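Local coordinates for protein glutathione S-transferase 2 (Heligmosomoides polygyrus, PDB 1TW9) that probably catalyses the conjugation of glutathione to electrophilic substrates, as a sigma-family glutathione transferase, at residues K5-N10 against E30-T35; G76-T81 against I153-L158. One frame throughout, in Å; residues are numbered along the deposited sequence.

Contact 1. Residues K5-N10 against E30-T35; sequences KLTYFN and EDVRLT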
loop_
_atom_site.group_PDB
_atom_site.type_symbol
_atom_site.label_atom_id
_atom_site.label_comp_id
_atom_site.label_asym_id
_atom_site.label_seq_id
_atom_site.Cartn_x
_atom_site.Cartn_y
_atom_site.Cartn_z
ATOM N N LYS A 5 -16.667 12.036 4.809
ATOM C CA LYS A 5 -16.314 13.167 4.011
ATOM C C LYS A 5 -15.037 12.803 3.313
ATOM O O LYS A 5 -14.070 12.385 3.956
ATOM C CB LYS A 5 -16.084 14.404 4.870
ATOM C CG LYS A 5 -15.571 15.609 4.069
ATOM C CD LYS A 5 -15.478 16.900 4.834
ATOM C CE LYS A 5 -14.413 17.041 5.845
ATOM N NZ LYS A 5 -14.516 18.500 6.400
ATOM N N LEU A 6 -15.009 12.958 2.009
ATOM C CA LEU A 6 -13.784 12.702 1.230
ATOM C C LEU A 6 -13.313 14.078 0.672
ATOM O O LEU A 6 -14.096 14.782 0.027
ATOM C CB LEU A 6 -14.081 11.802 0.065
ATOM C CG LEU A 6 -12.810 11.384 -0.732
ATOM C CD1 LEU A 6 -11.813 10.531 0.021
ATOM C CD2 LEU A 6 -13.244 10.708 -2.086
ATOM N N THR A 7 -12.063 14.449 0.957
ATOM C CA THR A 7 -11.509 15.730 0.481
ATOM C C THR A 7 -10.376 15.378 -0.532
ATOM O O THR A 7 -9.453 14.581 -0.239
ATOM C CB THR A 7 -10.979 16.545 1.666
ATOM O OG1 THR A 7 -12.086 16.927 2.531
ATOM C CG2 THR A 7 -10.405 17.836 1.141
ATOM N N TYR A 8 -10.464 16.005 -1.703
ATOM C CA TYR A 8 -9.512 15.786 -2.775
ATOM C C TYR A 8 -9.602 17.001 -3.704
ATOM O O TYR A 8 -10.312 17.929 -3.433
ATOM C CB TYR A 8 -9.757 14.448 -3.481
ATOM C CG TYR A 8 -8.681 14.095 -4.474
ATOM C CD1 TYR A 8 -7.362 13.972 -4.079
ATOM C CD2 TYR A 8 -8.974 13.915 -5.810
ATOM C CE1 TYR A 8 -6.387 13.675 -4.991
ATOM C CE2 TYR A 8 -8.023 13.649 -6.713
ATOM C CZ TYR A 8 -6.691 13.507 -6.285
ATOM O OH TYR A 8 -5.683 13.218 -7.194
ATOM N N PHE A 9 -8.844 16.995 -4.788
ATOM C CA PHE A 9 -8.978 17.965 -5.825
ATOM C C PHE A 9 -10.161 17.664 -6.727
ATOM O O PHE A 9 -10.815 16.597 -6.596
ATOM C CB PHE A 9 -7.687 18.003 -6.618
ATOM C CG PHE A 9 -6.536 18.500 -5.810
ATOM C CD1 PHE A 9 -6.556 19.792 -5.306
ATOM C CD2 PHE A 9 -5.446 17.708 -5.555
ATOM C CE1 PHE A 9 -5.518 20.273 -4.544
ATOM C CE2 PHE A 9 -4.384 18.225 -4.806
ATOM C CZ PHE A 9 -4.450 19.487 -4.307
ATOM N N ASN A 10 -10.489 18.631 -7.590
ATOM C CA ASN A 10 -11.568 18.418 -8.559
ATOM C C ASN A 10 -11.058 17.615 -9.721
ATOM O O ASN A 10 -10.806 18.116 -10.801
ATOM C CB ASN A 10 -12.227 19.716 -9.078
ATOM C CG ASN A 10 -13.431 19.442 -9.931
ATOM O OD1 ASN A 10 -13.996 18.372 -9.861
ATOM N ND2 ASN A 10 -13.822 20.424 -10.741
ATOM N N GLU A 30 -19.764 13.178 1.677
ATOM C CA GLU A 30 -19.540 14.524 1.248
ATOM C C GLU A 30 -18.310 14.513 0.331
ATOM O O GLU A 30 -17.228 14.160 0.779
ATOM C CB GLU A 30 -19.312 15.360 2.492
ATOM C CG GLU A 30 -19.469 16.818 2.311
ATOM C CD GLU A 30 -19.269 17.604 3.619
ATOM O OE1 GLU A 30 -19.073 18.814 3.489
ATOM O OE2 GLU A 30 -19.310 17.014 4.738
ATOM N N ASP A 31 -18.495 14.840 -0.950
ATOM C CA ASP A 31 -17.435 14.786 -1.953
ATOM C C ASP A 31 -16.893 16.224 -2.077
ATOM O O ASP A 31 -17.449 17.076 -2.793
ATOM C CB ASP A 31 -17.987 14.294 -3.290
ATOM C CG ASP A 31 -16.919 13.987 -4.308
ATOM O OD1 ASP A 31 -15.786 13.692 -3.875
ATOM O OD2 ASP A 31 -17.182 13.992 -5.564
ATOM N N VAL A 32 -15.844 16.490 -1.314
ATOM C CA VAL A 32 -15.220 17.827 -1.255
ATOM C C VAL A 32 -14.081 17.938 -2.269
ATOM O O VAL A 32 -13.130 17.170 -2.238
ATOM C CB VAL A 32 -14.743 18.205 0.170
ATOM C CG1 VAL A 32 -14.102 19.567 0.161
ATOM C CG2 VAL A 32 -15.965 18.119 1.166
ATOM N N ARG A 33 -14.233 18.909 -3.185
ATOM C CA ARG A 33 -13.326 19.073 -4.304
ATOM C C ARG A 33 -12.746 20.475 -4.175
ATOM O O ARG A 33 -13.394 21.485 -4.494
ATOM C CB ARG A 33 -14.044 18.913 -5.639
ATOM C CG ARG A 33 -14.483 17.511 -5.877
ATOM C CD ARG A 33 -15.450 17.328 -7.048
ATOM N NE ARG A 33 -15.810 15.953 -7.192
ATOM C CZ ARG A 33 -15.375 15.146 -8.159
ATOM N NH1 ARG A 33 -14.634 15.623 -9.163
ATOM N NH2 ARG A 33 -15.729 13.877 -8.163
ATOM N N LEU A 34 -11.518 20.497 -3.714
ATOM C CA LEU A 34 -10.812 21.734 -3.481
ATOM C C LEU A 34 -10.175 22.286 -4.726
ATOM O O LEU A 34 -9.702 21.546 -5.563
ATOM C CB LEU A 34 -9.728 21.478 -2.441
ATOM C CG LEU A 34 -10.179 20.969 -1.070
ATOM C CD1 LEU A 34 -9.009 20.786 -0.203
ATOM C CD2 LEU A 34 -11.206 21.910 -0.399
ATOM N N THR A 35 -10.095 23.620 -4.809
ATOM C CA THR A 35 -9.190 24.248 -5.733
ATOM C C THR A 35 -7.790 24.299 -5.088
ATOM O O THR A 35 -7.644 24.142 -3.873
ATOM C CB THR A 35 -9.649 25.675 -6.056
ATOM O OG1 THR A 35 -9.704 26.461 -4.847
ATOM C CG2 THR A 35 -11.111 25.711 -6.589
#
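The beta-alpha-beta unit that begins the N-terminal domain brings K5-N10 alongside E30-T35 as parallel strands, and the R33 side chain extends their join past the backbone ladder to N10. Four bonds form the ladder: L6 N gives to E30 O, V32 N to L6 O, Y8 N to V32 O, and L34 N to Y8 O, the second of them 2.8 Å long. Both bonds of L6 thus go to the residues flanking D31, as parallel pairing requires. K5, T7, E30 and V32 share one face of the sheet. There V32 CG2 lies 3.9 Å from K5 CG. Further along, L34 CD1 slants across T7 CG2 at 3.5 Å. Helix 16-24 connects the strands in this thioredoxin-like fold and covers the opposite face, where R19 touches L6 and Y8 and forms a salt bridge with D31 OD1. R33 is on that face too. Its chain runs extended from CG to NE, and its guanidinium holds D31 OD2 side-on through NE (2.9 Å) and NH2 (3.0 Å). On the other edge of the same plane, NH1 reaches N10 OD1 at 2.9 Å, with the amide turned 79° from the guanidinium. An alanine at R33 would probably leave D31 OD2 without both donors and the N10 amide freer to turn. N10 OD1 also lies 3.3 Å from R33 CD.

Contact 2. Residues G76-T81 against I153-L158; sequences GFAGAT and ISWVDL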
loop_
_atom_site.group_PDB
_atom_site.type_symbol
_atom_site.label_atom_id
_atom_site.label_comp_id
_atom_site.label_asym_id
_atom_site.label_seq_id
_atom_site.Cartn_x
_atom_site.Cartn_y
_atom_site.Cartn_z
ATOM N N GLY A 76 -17.420 -4.628 2.251
ATOM C CA GLY A 76 -17.412 -6.008 1.766
ATOM C C GLY A 76 -16.755 -6.221 0.400
ATOM O O GLY A 76 -17.119 -7.165 -0.294
ATOM N N PHE A 77 -15.830 -5.334 0.015
ATOM C CA PHE A 77 -15.261 -5.354 -1.309
ATOM C C PHE A 77 -13.740 -5.574 -1.185
ATOM O O PHE A 77 -12.954 -5.031 -1.997
ATOM C CB PHE A 77 -15.549 -4.089 -2.092
ATOM C CG PHE A 77 -17.074 -3.785 -2.169
ATOM C CD1 PHE A 77 -17.612 -2.654 -1.651
ATOM C CD2 PHE A 77 -17.878 -4.696 -2.766
ATOM C CE1 PHE A 77 -19.044 -2.511 -1.739
ATOM C CE2 PHE A 77 -19.225 -4.490 -2.862
ATOM C CZ PHE A 77 -19.743 -3.435 -2.293
ATOM N N ALA A 78 -13.343 -6.263 -0.144
ATOM C CA ALA A 78 -11.868 -6.567 0.047
ATOM C C ALA A 78 -11.610 -8.064 0.204
ATOM O O ALA A 78 -10.678 -8.442 0.884
ATOM C CB ALA A 78 -11.349 -5.842 1.169
ATOM N N GLY A 79 -12.327 -8.883 -0.527
ATOM C CA GLY A 79 -12.110 -10.290 -0.527
ATOM C C GLY A 79 -12.842 -11.002 0.583
ATOM O O GLY A 79 -13.365 -10.370 1.517
ATOM N N ALA A 80 -12.915 -12.322 0.452
ATOM C CA ALA A 80 -13.665 -13.173 1.374
ATOM C C ALA A 80 -12.908 -13.754 2.523
ATOM O O ALA A 80 -13.491 -14.178 3.501
ATOM C CB ALA A 80 -14.388 -14.258 0.599
ATOM N N THR A 81 -11.564 -13.810 2.401
ATOM C CA THR A 81 -10.724 -14.329 3.402
ATOM C C THR A 81 -9.524 -13.392 3.580
ATOM O O THR A 81 -9.219 -12.573 2.655
ATOM C CB THR A 81 -10.171 -15.707 2.972
ATOM O OG1 THR A 81 -9.308 -15.564 1.813
ATOM C CG2 THR A 81 -11.265 -16.671 2.560
ATOM N N ILE A 153 -16.508 -8.711 -6.736
ATOM C CA ILE A 153 -15.813 -7.495 -7.081
ATOM C C ILE A 153 -15.066 -6.996 -5.876
ATOM O O ILE A 153 -15.562 -7.103 -4.704
ATOM C CB ILE A 153 -16.847 -6.459 -7.574
ATOM C CG1 ILE A 153 -16.186 -5.208 -8.161
ATOM C CG2 ILE A 153 -17.797 -6.047 -6.489
ATOM C CD1 ILE A 153 -17.079 -4.284 -9.011
ATOM N N SER A 154 -13.876 -6.431 -6.113
ATOM C CA SER A 154 -13.104 -5.849 -5.009
ATOM C C SER A 154 -12.622 -4.468 -5.437
ATOM O O SER A 154 -12.635 -4.128 -6.644
ATOM C CB SER A 154 -11.913 -6.677 -4.624
ATOM O OG SER A 154 -10.968 -6.741 -5.679
ATOM N N TRP A 155 -12.040 -3.769 -4.482
ATOM C CA TRP A 155 -11.558 -2.365 -4.785
ATOM C C TRP A 155 -10.427 -2.363 -5.801
ATOM O O TRP A 155 -10.293 -1.367 -6.582
ATOM C CB TRP A 155 -11.133 -1.654 -3.522
ATOM C CG TRP A 155 -9.994 -2.250 -2.763
ATOM C CD1 TRP A 155 -10.025 -3.298 -1.858
ATOM C CD2 TRP A 155 -8.656 -1.730 -2.713
ATOM N NE1 TRP A 155 -8.771 -3.467 -1.289
ATOM C CE2 TRP A 155 -7.907 -2.551 -1.835
ATOM C CE3 TRP A 155 -7.987 -0.739 -3.420
ATOM C CZ2 TRP A 155 -6.543 -2.352 -1.591
ATOM C CZ3 TRP A 155 -6.645 -0.536 -3.142
ATOM C CH2 TRP A 155 -5.949 -1.324 -2.243
ATOM N N VAL A 156 -9.649 -3.419 -5.874
ATOM C CA VAL A 156 -8.546 -3.450 -6.907
ATOM C C VAL A 156 -9.158 -3.656 -8.301
ATOM O O VAL A 156 -8.644 -3.133 -9.285
ATOM C CB VAL A 156 -7.398 -4.447 -6.652
ATOM C CG1 VAL A 156 -7.846 -5.929 -6.904
ATOM C CG2 VAL A 156 -6.197 -4.062 -7.497
ATOM N N ASP A 157 -10.269 -4.382 -8.437
ATOM C CA ASP A 157 -10.988 -4.406 -9.724
ATOM C C ASP A 157 -11.369 -2.974 -10.174
ATOM O O ASP A 157 -11.177 -2.601 -11.335
ATOM C CB ASP A 157 -12.263 -5.201 -9.634
ATOM C CG ASP A 157 -12.044 -6.649 -9.463
ATOM O OD1 ASP A 157 -11.292 -7.301 -10.275
ATOM O OD2 ASP A 157 -12.684 -7.222 -8.500
ATOM N N LEU A 158 -11.920 -2.193 -9.260
ATOM C CA LEU A 158 -12.241 -0.791 -9.486
ATOM C C LEU A 158 -11.039 0.044 -9.880
ATOM O O LEU A 158 -11.145 0.869 -10.819
ATOM C CB LEU A 158 -12.964 -0.083 -8.287
ATOM C CG LEU A 158 -14.222 -0.706 -7.777
ATOM C CD1 LEU A 158 -14.652 -0.079 -6.526
ATOM C CD2 LEU A 158 -15.245 -0.672 -8.803
HETATM O O HOH W 1 -14.241 -8.571 -2.702
#
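In F77, CG stands anti to the carbonyl carbon (chi1 -55°), and the ring's CD2 edge comes to I153 CG2 at 4.0 Å. In W155, CG is held between the backbone N and the carbonyl carbon (chi1 62°), and the CD1 edge of the indole lies by the F77 carbonyl. F77 O becomes the meeting point: it accepts a hydrogen bond from W155 N at 2.9 Å, bent to 143° at the hydrogen, and lies near the indole plane, 3.4 Å from W155 CD1. The A78 methyl adds a contact to the same CD1 atom. A water bridges the backbones, accepting from G79 N and donating to I153 O.

The donor N-H belongs to the first turn of helix 155-170, with S154 at the N-cap. D157 OD2 accepts from S154 N at 2.8 Å through its anti lone pair, one half of a capping box, and I153 CD1 lies 4.1 Å from L158 CD2, as in the hydrophobic staple that accompanies this box in glutathione transferases. Around this helix start, W155 packs against helices 64-75 and 82-101 and touches V21 of helix 16-24, whose L24 meets both F77 and I153.

In the fold
The two contacts come in series along the chain: contact 1 closes before the loop of contact 2 begins. Their centres are 24 Å apart and their nearest atoms about 12 Å, with no direct touch. Contact 1 joins the outermost strand 30-34 to its neighbour 4-9 within the thioredoxin-like N-terminal domain. Contact 2 sets the loop between helices 64-75 and 82-101 against the start of helix 155-170 in the C-terminal domain. Helix 16-24 serves both, its R19 packing on the sheet and its V21 and L24 reaching contact 2. The same helix therefore links the paired strands, packs on their sheet and takes part in uniting the two domains of the transferase subunit.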